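Local atomic coordinates of L-lactate dehydrogenase (Trichomonas vaginalis, PDB entry 5A1T), a protein that probably catalyses the NAD-dependent interconversion of pyruvate and L-lactate, and belongs to a superfamily that also holds the malate dehydrogenases. Residues Asp81-Val86 against Val123-Ile128; His6-Gly11 against Lys74-Asp79; Gly94-Asp99 against Arg228-Leu233; Pro131-Cys136 against Trp183-Glu188. All coordinates share one frame; numbering follows the deposited sequence.

Contact 1: Asp81-Val86 against Val123-Ile128; sequences DCAFLV and VKVLVI. With NAI (1,4-dihydronicotinamide adenine dinucleotide), chain C.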
# COMPACT_ATOMS: atom_id res chain seq x y z
N ASP A 81 17.29 8.44 10.60
CA ASP A 81 17.61 7.18 11.27
C ASP A 81 17.80 6.04 10.28
O ASP A 81 18.56 5.11 10.53
CB ASP A 81 16.52 6.82 12.28
CG ASP A 81 16.43 7.81 13.42
OD1 ASP A 81 17.25 7.70 14.36
OD2 ASP A 81 15.55 8.69 13.39
N CYS A 82 17.09 6.11 9.16
CA CYS A 82 17.24 5.13 8.09
C CYS A 82 16.76 5.73 6.78
O CYS A 82 16.07 6.74 6.78
CB CYS A 82 16.48 3.84 8.42
SG CYS A 82 14.68 4.04 8.49
N ALA A 83 17.12 5.09 5.67
CA ALA A 83 16.78 5.61 4.35
C ALA A 83 16.39 4.49 3.39
O ALA A 83 17.00 3.42 3.38
CB ALA A 83 17.94 6.41 3.79
N PHE A 84 15.36 4.76 2.59
CA PHE A 84 14.98 3.91 1.47
C PHE A 84 15.35 4.62 0.17
O PHE A 84 14.66 5.56 -0.23
CB PHE A 84 13.48 3.60 1.49
CG PHE A 84 13.03 2.81 2.69
CD1 PHE A 84 12.77 3.45 3.89
CD2 PHE A 84 12.86 1.44 2.62
CE1 PHE A 84 12.35 2.73 5.00
CE2 PHE A 84 12.44 0.72 3.72
CZ PHE A 84 12.18 1.36 4.91
N LEU A 85 16.42 4.18 -0.47
CA LEU A 85 16.87 4.82 -1.71
C LEU A 85 16.15 4.23 -2.92
O LEU A 85 16.51 3.15 -3.40
CB LEU A 85 18.38 4.69 -1.86
CG LEU A 85 19.23 5.14 -0.67
CD1 LEU A 85 20.69 5.27 -1.08
CD2 LEU A 85 18.72 6.45 -0.08
N VAL A 86 15.15 4.95 -3.41
CA VAL A 86 14.30 4.48 -4.50
C VAL A 86 14.49 5.34 -5.75
O VAL A 86 13.96 5.02 -6.81
CB VAL A 86 12.81 4.49 -4.09
CG1 VAL A 86 12.00 3.57 -4.98
CG2 VAL A 86 12.65 4.06 -2.65
N VAL A 123 22.78 5.61 10.70
CA VAL A 123 21.78 5.50 9.65
C VAL A 123 21.86 4.14 8.96
O VAL A 123 22.94 3.63 8.69
CB VAL A 123 21.93 6.62 8.59
CG1 VAL A 123 23.27 6.51 7.85
CG2 VAL A 123 20.76 6.59 7.61
N LYS A 124 20.69 3.56 8.71
CA LYS A 124 20.58 2.31 7.98
C LYS A 124 20.01 2.59 6.59
O LYS A 124 18.84 2.94 6.45
CB LYS A 124 19.70 1.31 8.74
CG LYS A 124 20.43 0.58 9.86
CD LYS A 124 19.46 -0.11 10.80
CE LYS A 124 20.14 -1.22 11.60
NZ LYS A 124 21.39 -0.78 12.26
N VAL A 125 20.86 2.44 5.58
CA VAL A 125 20.50 2.78 4.21
C VAL A 125 20.17 1.53 3.40
O VAL A 125 21.02 0.67 3.19
CB VAL A 125 21.65 3.54 3.51
CG1 VAL A 125 21.25 3.94 2.09
CG2 VAL A 125 22.02 4.77 4.32
N LEU A 126 18.92 1.44 2.96
CA LEU A 126 18.48 0.35 2.10
C LEU A 126 18.31 0.85 0.68
O LEU A 126 17.52 1.75 0.41
CB LEU A 126 17.16 -0.25 2.61
CG LEU A 126 16.53 -1.31 1.69
CD1 LEU A 126 17.50 -2.45 1.41
CD2 LEU A 126 15.24 -1.84 2.30
N VAL A 127 19.07 0.25 -0.24
CA VAL A 127 19.06 0.66 -1.64
C VAL A 127 18.09 -0.19 -2.45
O VAL A 127 18.18 -1.41 -2.46
CB VAL A 127 20.46 0.57 -2.25
CG1 VAL A 127 20.47 1.08 -3.68
CG2 VAL A 127 21.44 1.35 -1.40
N ILE A 128 17.16 0.49 -3.13
CA ILE A 128 16.14 -0.19 -3.91
C ILE A 128 16.33 0.12 -5.39
O ILE A 128 16.26 -0.77 -6.22
CB ILE A 128 14.72 0.23 -3.46
CG1 ILE A 128 14.54 -0.12 -1.98
CG2 ILE A 128 13.66 -0.46 -4.31
CD1 ILE A 128 13.25 0.37 -1.36
PA NAI C . 9.56 5.70 -10.84
O1A NAI C . 10.19 6.18 -12.13
O2A NAI C . 8.06 5.74 -10.66
O5B NAI C . 10.21 6.52 -9.62
C5B NAI C . 11.57 6.95 -9.61
C4B NAI C . 11.64 8.30 -8.90
O4B NAI C . 12.99 8.72 -8.66
C3B NAI C . 10.98 9.39 -9.73
O3B NAI C . 9.89 9.96 -8.99
C2B NAI C . 12.07 10.41 -9.99
O2B NAI C . 11.59 11.76 -9.96
C1B NAI C . 13.04 10.13 -8.86
N9A NAI C . 14.42 10.64 -9.11
C8A NAI C . 15.11 10.61 -10.27
N7A NAI C . 16.33 11.18 -10.10
C5A NAI C . 16.43 11.59 -8.83
C6A NAI C . 17.43 12.27 -7.98
N6A NAI C . 18.64 12.64 -8.48
N1A NAI C . 17.12 12.50 -6.69
C2A NAI C . 15.94 12.15 -6.16
N3A NAI C . 14.98 11.53 -6.87
C4A NAI C . 15.16 11.24 -8.18
O3 NAI C . 10.06 4.19 -10.56
PN NAI C . 9.62 3.05 -9.51
O1N NAI C . 8.68 2.10 -10.22
O2N NAI C . 9.19 3.72 -8.23
O5D NAI C . 11.02 2.29 -9.28
C5D NAI C . 12.18 3.04 -8.94
C4D NAI C . 13.41 2.15 -8.95
O4D NAI C . 13.15 0.94 -8.23
C3D NAI C . 13.80 1.74 -10.36
O3D NAI C . 15.20 1.99 -10.55
C2D NAI C . 13.52 0.25 -10.44
O2D NAI C . 14.44 -0.45 -11.29
C1D NAI C . 13.66 -0.17 -8.98
N1N NAI C . 12.99 -1.42 -8.60
C2N NAI C . 13.62 -2.21 -7.72
C3N NAI C . 13.09 -3.42 -7.28
C7N NAI C . 13.78 -4.33 -6.30
O7N NAI C . 13.39 -5.43 -5.96
N7N NAI C . 14.92 -3.93 -5.71
C4N NAI C . 11.75 -3.86 -7.80
C5N NAI C . 11.16 -2.94 -8.74
C6N NAI C . 11.79 -1.76 -9.09
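The carbonyl oxygen of L126 takes one hydrogen bond, from L85 N at 2.8 Å, and a longer CH...O contact from F84 CA. Around this point the two backbones exchange four more hydrogen bonds. A83 and L85 each use both N and O, turning A83 N to K124 O and A83 O to L126 N, while L85 O receives I128 N at 2.8 Å. One residue thus bonds to the two that flank its neighbour, as parallel strands require. Strands 82-85 and 124-127 are adjacent in the Rossmann fold, joined by helix 101-118 in a beta-alpha-beta crossover, and strand 5-10 lies along the far edge of 82-85.

On one face L85 holds its CG beside the backbone N (chi1 -52°). From there L85 CD1 presses on V125 CG1 at a tight 3.5 Å and also touches V127 CG2. Branched valines suit this place because they fill the space close to the strand. The other face holds F84: I128 CD1 comes to the ring edge, 4.1 Å from F84 CD2, while L126 CD2 approaches obliquely; M252 of helix 242-257 covers both F84 and L126. V86 and I128 run side by side where the strands end, and I128 O takes a weak hydrogen bond from N7N of the NADH carboxamide at 3.5 Å.

Contact 2: His6-Gly11 against Lys74-Asp79; sequences HVLITG and KAAFKD. With NAI (1,4-dihydronicotinamide adenine dinucleotide), chain C.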
# COMPACT_ATOMS: atom_id res chain seq x y z
N HIS A 6 13.06 9.28 12.22
CA HIS A 6 13.06 10.00 10.95
C HIS A 6 13.49 9.09 9.80
O HIS A 6 14.63 8.63 9.74
CB HIS A 6 13.98 11.22 11.04
CG HIS A 6 13.45 12.29 11.95
ND1 HIS A 6 12.98 13.49 11.49
CD2 HIS A 6 13.31 12.31 13.29
CE1 HIS A 6 12.58 14.23 12.51
NE2 HIS A 6 12.77 13.53 13.62
N VAL A 7 12.55 8.83 8.89
CA VAL A 7 12.77 7.93 7.77
C VAL A 7 12.85 8.70 6.46
O VAL A 7 11.96 9.49 6.13
CB VAL A 7 11.64 6.88 7.67
CG1 VAL A 7 11.88 5.92 6.50
CG2 VAL A 7 11.52 6.11 8.98
N LEU A 8 13.93 8.48 5.71
CA LEU A 8 14.11 9.10 4.40
C LEU A 8 13.66 8.17 3.28
O LEU A 8 13.85 6.95 3.35
CB LEU A 8 15.58 9.49 4.19
CG LEU A 8 16.00 9.91 2.78
CD1 LEU A 8 15.27 11.16 2.32
CD2 LEU A 8 17.50 10.12 2.72
N ILE A 9 13.05 8.76 2.26
CA ILE A 9 12.70 8.04 1.04
C ILE A 9 13.04 8.91 -0.17
O ILE A 9 12.36 9.91 -0.42
CB ILE A 9 11.20 7.67 1.00
CG1 ILE A 9 10.79 6.92 2.27
CG2 ILE A 9 10.90 6.82 -0.24
CD1 ILE A 9 9.29 6.69 2.40
N THR A 10 14.08 8.53 -0.90
CA THR A 10 14.44 9.24 -2.12
C THR A 10 13.63 8.67 -3.27
O THR A 10 13.30 7.49 -3.27
CB THR A 10 15.95 9.13 -2.43
OG1 THR A 10 16.26 7.80 -2.86
CG2 THR A 10 16.78 9.49 -1.21
N GLY A 11 13.31 9.51 -4.25
CA GLY A 11 12.44 9.11 -5.34
C GLY A 11 11.05 8.82 -4.81
O GLY A 11 10.37 7.91 -5.28
N LYS A 74 19.92 18.59 1.96
CA LYS A 74 20.10 18.74 3.40
C LYS A 74 18.81 18.49 4.18
O LYS A 74 18.81 17.77 5.18
CB LYS A 74 20.64 20.13 3.74
CG LYS A 74 20.89 20.34 5.22
CD LYS A 74 21.64 21.63 5.49
CE LYS A 74 21.93 21.80 6.97
NZ LYS A 74 22.74 23.02 7.24
N ALA A 75 17.72 19.09 3.73
CA ALA A 75 16.43 18.95 4.39
C ALA A 75 15.98 17.49 4.41
O ALA A 75 15.25 17.06 5.30
CB ALA A 75 15.38 19.82 3.71
N ALA A 76 16.43 16.73 3.41
CA ALA A 76 16.01 15.34 3.26
C ALA A 76 16.85 14.40 4.12
O ALA A 76 16.33 13.43 4.68
CB ALA A 76 16.10 14.93 1.80
N PHE A 77 18.14 14.68 4.23
CA PHE A 77 19.09 13.76 4.86
C PHE A 77 19.42 14.08 6.31
O PHE A 77 20.05 13.27 7.00
CB PHE A 77 20.39 13.72 4.04
CG PHE A 77 20.29 12.94 2.77
CD1 PHE A 77 19.87 13.55 1.59
CD2 PHE A 77 20.61 11.59 2.74
CE1 PHE A 77 19.77 12.83 0.42
CE2 PHE A 77 20.51 10.87 1.56
CZ PHE A 77 20.09 11.49 0.40
N LYS A 78 19.01 15.25 6.80
CA LYS A 78 19.42 15.70 8.12
C LYS A 78 18.93 14.81 9.26
O LYS A 78 17.72 14.65 9.46
CB LYS A 78 18.95 17.14 8.37
CG LYS A 78 19.35 17.66 9.74
CD LYS A 78 19.66 19.15 9.73
CE LYS A 78 20.46 19.55 10.96
NZ LYS A 78 21.83 18.93 10.97
N ASP A 79 19.88 14.24 9.99
CA ASP A 79 19.61 13.46 11.20
C ASP A 79 18.58 12.35 10.98
O ASP A 79 17.74 12.10 11.86
CB ASP A 79 19.14 14.39 12.32
CG ASP A 79 20.18 15.44 12.68
OD1 ASP A 79 21.37 15.23 12.35
OD2 ASP A 79 19.81 16.46 13.28
PA NAI C . 9.56 5.70 -10.84
O1A NAI C . 10.19 6.18 -12.13
O2A NAI C . 8.06 5.74 -10.66
O5B NAI C . 10.21 6.52 -9.62
C5B NAI C . 11.57 6.95 -9.61
C4B NAI C . 11.64 8.30 -8.90
O4B NAI C . 12.99 8.72 -8.66
C3B NAI C . 10.98 9.39 -9.73
O3B NAI C . 9.89 9.96 -8.99
C2B NAI C . 12.07 10.41 -9.99
O2B NAI C . 11.59 11.76 -9.96
C1B NAI C . 13.04 10.13 -8.86
N9A NAI C . 14.42 10.64 -9.11
C8A NAI C . 15.11 10.61 -10.27
N7A NAI C . 16.33 11.18 -10.10
C5A NAI C . 16.43 11.59 -8.83
C6A NAI C . 17.43 12.27 -7.98
N6A NAI C . 18.64 12.64 -8.48
N1A NAI C . 17.12 12.50 -6.69
C2A NAI C . 15.94 12.15 -6.16
N3A NAI C . 14.98 11.53 -6.87
C4A NAI C . 15.16 11.24 -8.18
O3 NAI C . 10.06 4.19 -10.56
PN NAI C . 9.62 3.05 -9.51
O1N NAI C . 8.68 2.10 -10.22
O2N NAI C . 9.19 3.72 -8.23
O5D NAI C . 11.02 2.29 -9.28
C5D NAI C . 12.18 3.04 -8.94
C4D NAI C . 13.41 2.15 -8.95
O4D NAI C . 13.15 0.94 -8.23
C3D NAI C . 13.80 1.74 -10.36
O3D NAI C . 15.20 1.99 -10.55
C2D NAI C . 13.52 0.25 -10.44
O2D NAI C . 14.44 -0.45 -11.29
C1D NAI C . 13.66 -0.17 -8.98
N1N NAI C . 12.99 -1.42 -8.60
C2N NAI C . 13.62 -2.21 -7.72
C3N NAI C . 13.09 -3.42 -7.28
C7N NAI C . 13.78 -4.33 -6.30
O7N NAI C . 13.39 -5.43 -5.96
N7N NAI C . 14.92 -3.93 -5.71
C4N NAI C . 11.75 -3.86 -7.80
C5N NAI C . 11.16 -2.94 -8.74
C6N NAI C . 11.79 -1.76 -9.09
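L8 points from strand 5-10 of the Rossmann sheet at the end of helix 73-77, and its two methyls divide the work. With CG anti to the backbone N (chi1 169°), the fork faces the helix end, one methyl meeting A76 and the other F77. L8 CD2 stands over one face of the F77 ring, 3.6 Å from its centroid and 24° off the normal, a CH-pi contact offset toward the rim. The other branch, L8 CD1, touches A76 CB and lies 3.4 Å from the carbonyl A76 O. A small alanine suits this spot, since it lets the helix end come close to the strand. The phenylalanine brings a broad flat surface, which also packs on L115 and W118 of helix 101-118.

T10 comes to the same ring obliquely, T10 CG2 lying 4.2 Å from F77 CZ. Its hydroxyl OG1 is engaged elsewhere, with A87 N. At the outer end the contact thins: H6 CB lies 3.9 Å from D79 O, while the imidazole ND1 of H6 is hydrogen-bonded to H38. Beyond T10 the strand runs into the glycine-rich loop predicted to bind NAD. There G11, with positive phi (65°) and no CB, lets the ribose oxygen O4B of NADH approach G11 CA to 3.4 Å.

Contact 3: Gly94-Asp99 against Arg228-Leu233; sequences GQVRAD and RAWDIL. With OXM (oxamic acid), chain D.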
# COMPACT_ATOMS: atom_id res chain seq x y z
N GLY A 94 12.71 -2.92 -23.04
CA GLY A 94 13.72 -3.83 -23.57
C GLY A 94 15.02 -3.82 -22.78
O GLY A 94 15.90 -4.64 -23.05
N GLN A 95 15.14 -2.91 -21.82
CA GLN A 95 16.35 -2.80 -21.03
C GLN A 95 16.34 -3.74 -19.82
O GLN A 95 15.29 -4.20 -19.39
CB GLN A 95 16.55 -1.37 -20.55
CG GLN A 95 16.93 -0.39 -21.64
CD GLN A 95 17.33 0.96 -21.08
OE1 GLN A 95 16.74 1.45 -20.12
NE2 GLN A 95 18.36 1.56 -21.67
N VAL A 96 17.53 -4.01 -19.29
CA VAL A 96 17.68 -4.71 -18.03
C VAL A 96 18.15 -3.73 -16.97
O VAL A 96 18.45 -2.58 -17.28
CB VAL A 96 18.67 -5.89 -18.13
CG1 VAL A 96 18.17 -6.92 -19.12
CG2 VAL A 96 20.06 -5.40 -18.53
N ARG A 97 18.21 -4.18 -15.72
CA ARG A 97 18.57 -3.31 -14.60
C ARG A 97 19.92 -2.62 -14.79
O ARG A 97 20.09 -1.46 -14.41
CB ARG A 97 18.59 -4.12 -13.30
CG ARG A 97 17.27 -4.78 -12.94
CD ARG A 97 17.40 -5.57 -11.65
NE ARG A 97 16.20 -6.34 -11.33
CZ ARG A 97 15.94 -7.57 -11.76
NH1 ARG A 97 16.80 -8.20 -12.56
NH2 ARG A 97 14.82 -8.18 -11.40
N ALA A 98 20.87 -3.32 -15.39
CA ALA A 98 22.22 -2.80 -15.56
C ALA A 98 22.28 -1.65 -16.56
O ALA A 98 23.27 -0.91 -16.60
CB ALA A 98 23.16 -3.92 -15.99
N ASP A 99 21.24 -1.50 -17.37
CA ASP A 99 21.19 -0.43 -18.37
C ASP A 99 20.96 0.94 -17.73
O ASP A 99 21.09 1.97 -18.39
CB ASP A 99 20.10 -0.70 -19.40
CG ASP A 99 20.42 -1.88 -20.30
OD1 ASP A 99 21.60 -2.05 -20.68
OD2 ASP A 99 19.49 -2.65 -20.63
N ARG A 228 11.33 -13.38 -13.61
CA ARG A 228 10.08 -12.95 -12.98
C ARG A 228 9.80 -11.46 -13.14
O ARG A 228 8.69 -11.07 -13.50
CB ARG A 228 10.09 -13.32 -11.50
CG ARG A 228 8.78 -13.03 -10.76
CD ARG A 228 7.62 -13.84 -11.32
NE ARG A 228 6.46 -13.80 -10.43
CZ ARG A 228 5.36 -14.52 -10.59
NH1 ARG A 228 5.24 -15.35 -11.62
NH2 ARG A 228 4.36 -14.40 -9.73
N ALA A 229 10.81 -10.63 -12.89
CA ALA A 229 10.65 -9.18 -12.93
C ALA A 229 10.13 -8.70 -14.28
O ALA A 229 9.38 -7.72 -14.35
CB ALA A 229 11.97 -8.50 -12.62
N TRP A 230 10.53 -9.39 -15.34
CA TRP A 230 10.11 -9.02 -16.69
C TRP A 230 8.75 -9.62 -17.02
O TRP A 230 8.06 -9.14 -17.93
CB TRP A 230 11.16 -9.46 -17.71
CG TRP A 230 12.56 -9.10 -17.30
CD1 TRP A 230 13.65 -9.91 -17.31
CD2 TRP A 230 13.00 -7.83 -16.81
NE1 TRP A 230 14.75 -9.23 -16.86
CE2 TRP A 230 14.38 -7.94 -16.54
CE3 TRP A 230 12.37 -6.60 -16.56
CZ2 TRP A 230 15.14 -6.88 -16.05
CZ3 TRP A 230 13.13 -5.55 -16.08
CH2 TRP A 230 14.50 -5.70 -15.83
N ASP A 231 8.36 -10.66 -16.29
CA ASP A 231 7.05 -11.26 -16.48
C ASP A 231 5.99 -10.35 -15.87
O ASP A 231 4.89 -10.21 -16.43
CB ASP A 231 7.01 -12.66 -15.85
CG ASP A 231 5.98 -13.57 -16.52
OD1 ASP A 231 5.49 -13.24 -17.62
OD2 ASP A 231 5.68 -14.64 -15.94
N ILE A 232 6.31 -9.73 -14.74
CA ILE A 232 5.43 -8.72 -14.15
C ILE A 232 5.32 -7.54 -15.10
O ILE A 232 4.23 -7.01 -15.32
CB ILE A 232 5.94 -8.25 -12.76
CG1 ILE A 232 5.57 -9.26 -11.68
CG2 ILE A 232 5.33 -6.90 -12.37
CD1 ILE A 232 6.42 -10.50 -11.67
N LEU A 233 6.45 -7.13 -15.67
CA LEU A 233 6.48 -6.00 -16.60
C LEU A 233 5.58 -6.25 -17.80
O LEU A 233 4.88 -5.34 -18.25
CB LEU A 233 7.92 -5.73 -17.06
CG LEU A 233 8.10 -4.63 -18.11
CD1 LEU A 233 7.50 -3.31 -17.65
CD2 LEU A 233 9.57 -4.46 -18.44
C1 OXM D . 12.92 -5.46 -10.47
N1 OXM D . 12.41 -4.53 -11.41
O1 OXM D . 14.04 -5.31 -10.02
C2 OXM D . 12.08 -6.64 -10.03
O2 OXM D . 10.83 -6.61 -10.18
O3 OXM D . 12.62 -7.64 -9.51
O HOH W 1 13.60 -10.93 -11.95
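R97 and W230 cross obliquely, the guanidinium and indole planes 40° apart, with W230 CZ2 over one guanidinium face, 4.1 Å from R97 NH1. Here the loop between strand 82-85 and helix 101-118 of the NAD-binding domain meets helix 214-236 of the C-terminal domain at the substrate site. The arginine is extended from CG to NE (chi2 179°, chi3 -175°), a reach that carries its charge to the bound oxamate. R97 NE donates to oxamate O1 at 2.7 Å, and R97 NH2 to carboxylate oxygen O3 at 3.0 Å. W230 holds CG beside its backbone N, and its ring end comes nearer to 94-99 than its CB bond points: Q95 O sits over the ring, and V96 CA is 3.9 Å from W230 CZ2. NE1 is held by E188. Small A229 fits its CB beside R97 NH2 and the ligand; water 1 accepts from R97 NH2 and A229 N. Because oxamate mimics pyruvate, an arginine bonded to its amide oxygen and carboxylate is consistent with orienting the substrate and polarising its carbonyl.

Contact 4: Pro131-Cys136 against Trp183-Glu188; sequences PDNTNC and WGNHGE. With NAI (1,4-dihydronicotinamide adenine dinucleotide), chain C; OXM (oxamic acid), chain D.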
# COMPACT_ATOMS: atom_id res chain seq x y z
N PRO A 131 20.52 -0.18 -10.84
CA PRO A 131 20.97 -1.46 -10.27
C PRO A 131 21.33 -1.32 -8.80
O PRO A 131 22.30 -0.64 -8.48
CB PRO A 131 22.20 -1.80 -11.12
CG PRO A 131 22.73 -0.49 -11.54
CD PRO A 131 21.54 0.40 -11.73
N ASP A 132 20.57 -1.95 -7.91
CA ASP A 132 20.63 -1.61 -6.49
C ASP A 132 21.89 -2.13 -5.80
O ASP A 132 22.44 -1.46 -4.94
CB ASP A 132 19.38 -2.11 -5.76
CG ASP A 132 19.24 -3.62 -5.80
OD1 ASP A 132 19.86 -4.26 -6.66
OD2 ASP A 132 18.49 -4.15 -4.95
N ASN A 133 22.34 -3.32 -6.18
CA ASN A 133 23.61 -3.83 -5.66
C ASN A 133 24.73 -2.86 -5.99
O ASN A 133 25.54 -2.51 -5.13
CB ASN A 133 23.93 -5.22 -6.23
CG ASN A 133 23.02 -6.30 -5.68
OD1 ASN A 133 21.83 -6.33 -5.97
ND2 ASN A 133 23.60 -7.20 -4.90
N THR A 134 24.77 -2.41 -7.24
CA THR A 134 25.80 -1.48 -7.69
C THR A 134 25.58 -0.11 -7.08
O THR A 134 26.50 0.47 -6.51
CB THR A 134 25.83 -1.38 -9.22
OG1 THR A 134 26.10 -2.66 -9.79
CG2 THR A 134 26.91 -0.40 -9.69
N ASN A 135 24.36 0.41 -7.19
CA ASN A 135 24.03 1.71 -6.62
C ASN A 135 24.37 1.78 -5.13
O ASN A 135 24.73 2.84 -4.62
CB ASN A 135 22.54 2.03 -6.82
CG ASN A 135 22.22 2.47 -8.23
OD1 ASN A 135 23.07 3.01 -8.94
ND2 ASN A 135 20.98 2.25 -8.66
N CYS A 136 24.26 0.65 -4.45
CA CYS A 136 24.63 0.57 -3.04
C CYS A 136 26.14 0.65 -2.89
O CYS A 136 26.65 1.23 -1.93
CB CYS A 136 24.10 -0.72 -2.42
SG CYS A 136 24.39 -0.86 -0.64
N TRP A 183 21.46 -15.69 -4.03
CA TRP A 183 22.82 -15.17 -3.87
C TRP A 183 23.17 -14.11 -4.91
O TRP A 183 22.63 -14.11 -6.02
CB TRP A 183 23.85 -16.30 -3.97
CG TRP A 183 23.66 -17.44 -3.02
CD1 TRP A 183 22.73 -18.43 -3.10
CD2 TRP A 183 24.45 -17.72 -1.86
NE1 TRP A 183 22.89 -19.31 -2.06
CE2 TRP A 183 23.93 -18.89 -1.28
CE3 TRP A 183 25.54 -17.09 -1.25
CZ2 TRP A 183 24.47 -19.45 -0.12
CZ3 TRP A 183 26.07 -17.64 -0.10
CH2 TRP A 183 25.54 -18.81 0.45
N GLY A 184 24.09 -13.23 -4.54
CA GLY A 184 24.73 -12.33 -5.49
C GLY A 184 23.92 -11.12 -5.91
O GLY A 184 23.35 -10.41 -5.08
N ASN A 185 23.88 -10.89 -7.21
CA ASN A 185 23.28 -9.68 -7.77
C ASN A 185 21.77 -9.79 -7.92
O ASN A 185 21.24 -10.82 -8.31
CB ASN A 185 23.91 -9.38 -9.13
CG ASN A 185 23.52 -8.02 -9.66
OD1 ASN A 185 23.02 -7.16 -8.93
ND2 ASN A 185 23.77 -7.80 -10.95
N HIS A 186 21.08 -8.70 -7.59
CA HIS A 186 19.68 -8.57 -7.95
C HIS A 186 19.64 -8.20 -9.42
O HIS A 186 19.31 -7.07 -9.79
CB HIS A 186 18.97 -7.51 -7.09
CG HIS A 186 17.53 -7.31 -7.45
ND1 HIS A 186 16.60 -8.33 -7.40
CD2 HIS A 186 16.86 -6.21 -7.86
CE1 HIS A 186 15.42 -7.87 -7.77
NE2 HIS A 186 15.55 -6.58 -8.06
N GLY A 187 20.00 -9.16 -10.27
CA GLY A 187 20.07 -8.95 -11.70
C GLY A 187 19.86 -10.24 -12.46
O GLY A 187 19.42 -11.24 -11.88
N GLU A 188 20.18 -10.23 -13.75
CA GLU A 188 20.00 -11.39 -14.60
C GLU A 188 20.75 -12.60 -14.07
O GLU A 188 20.33 -13.74 -14.26
CB GLU A 188 20.46 -11.08 -16.03
CG GLU A 188 19.76 -9.90 -16.68
CD GLU A 188 18.26 -10.09 -16.78
OE1 GLU A 188 17.82 -10.96 -17.57
OE2 GLU A 188 17.52 -9.37 -16.08
PA NAI C . 9.56 5.70 -10.84
O1A NAI C . 10.19 6.18 -12.13
O2A NAI C . 8.06 5.74 -10.66
O5B NAI C . 10.21 6.52 -9.62
C5B NAI C . 11.57 6.95 -9.61
C4B NAI C . 11.64 8.30 -8.90
O4B NAI C . 12.99 8.72 -8.66
C3B NAI C . 10.98 9.39 -9.73
O3B NAI C . 9.89 9.96 -8.99
C2B NAI C . 12.07 10.41 -9.99
O2B NAI C . 11.59 11.76 -9.96
C1B NAI C . 13.04 10.13 -8.86
N9A NAI C . 14.42 10.64 -9.11
C8A NAI C . 15.11 10.61 -10.27
N7A NAI C . 16.33 11.18 -10.10
C5A NAI C . 16.43 11.59 -8.83
C6A NAI C . 17.43 12.27 -7.98
N6A NAI C . 18.64 12.64 -8.48
N1A NAI C . 17.12 12.50 -6.69
C2A NAI C . 15.94 12.15 -6.16
N3A NAI C . 14.98 11.53 -6.87
C4A NAI C . 15.16 11.24 -8.18
O3 NAI C . 10.06 4.19 -10.56
PN NAI C . 9.62 3.05 -9.51
O1N NAI C . 8.68 2.10 -10.22
O2N NAI C . 9.19 3.72 -8.23
O5D NAI C . 11.02 2.29 -9.28
C5D NAI C . 12.18 3.04 -8.94
C4D NAI C . 13.41 2.15 -8.95
O4D NAI C . 13.15 0.94 -8.23
C3D NAI C . 13.80 1.74 -10.36
O3D NAI C . 15.20 1.99 -10.55
C2D NAI C . 13.52 0.25 -10.44
O2D NAI C . 14.44 -0.45 -11.29
C1D NAI C . 13.66 -0.17 -8.98
N1N NAI C . 12.99 -1.42 -8.60
C2N NAI C . 13.62 -2.21 -7.72
C3N NAI C . 13.09 -3.42 -7.28
C7N NAI C . 13.78 -4.33 -6.30
O7N NAI C . 13.39 -5.43 -5.96
N7N NAI C . 14.92 -3.93 -5.71
C4N NAI C . 11.75 -3.86 -7.80
C5N NAI C . 11.16 -2.94 -8.74
C6N NAI C . 11.79 -1.76 -9.09
C1 OXM D . 12.92 -5.46 -10.47
N1 OXM D . 12.41 -4.53 -11.41
O1 OXM D . 14.04 -5.31 -10.02
C2 OXM D . 12.08 -6.64 -10.03
O2 OXM D . 10.83 -6.61 -10.18
O3 OXM D . 12.62 -7.64 -9.51
O HOH W 2 23.09 -4.28 -9.37
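N133 and H186 make the straighter of the two direct hydrogen bonds here: H186 N donates to N133 OD1 at 3.0 Å, the donor standing above the carbonyl plane of the amide. The other end of that amide, N133 ND2, gives a weak bond to G184 O at 3.2 Å and a further one to V284 O. Asparagine suits the place because one flat group can both accept from and donate to backbone. Water 2 adds an indirect link, accepting from T134 N and donating to N185 OD1 at 2.9 Å. The amide planes of N133 and N185 are 79° apart, while N185 ND2 is hydrogen-bonded to E323 and D319.

These bonds join the start of helix 132-141, in the Rossmann domain, to the loop after strand 177-183 in the C-terminal domain, where G184 takes a positive phi.

Packing brings D132 OD1 to 3.4 Å from H186 CB, the carboxylate and ring planes 66° apart.

A separate set of bonds serves the active site, into which H186, the predicted proton acceptor, extends its imidazole with CG anti to the backbone N (chi1 179°). H186 NE2 donates to oxamate O1 at 2.8 Å, while ND1 bonds to D158 in the His-Asp pair characteristic of this superfamily.

Contacts 1 and 2 share the Rossmann sheet: strands 5-10 and 82-85 are neighbours, joined by bonds such as F84 N to L8 O. Contact 1, near the chain centre, is regular backbone bonding with apolar faces; contact 2, about 18 Å from that centre, is side-chain packing with an exposed outer end. Contacts 3 and 4 bridge the two domains and both reach the oxamate: contact 4 uses side-chain hydrogen bonds, while contact 3 joins its segments by packing, a water and the oxamate. They meet where R97 CD packs on H186 O. All the touching residues of contact 4 are buried, whereas contact 3 is partly so, and its R228 forms salt bridges with D58 and E57 of the second subunit. V127 packs on helix 132-141, tying contact 1 to contact 4.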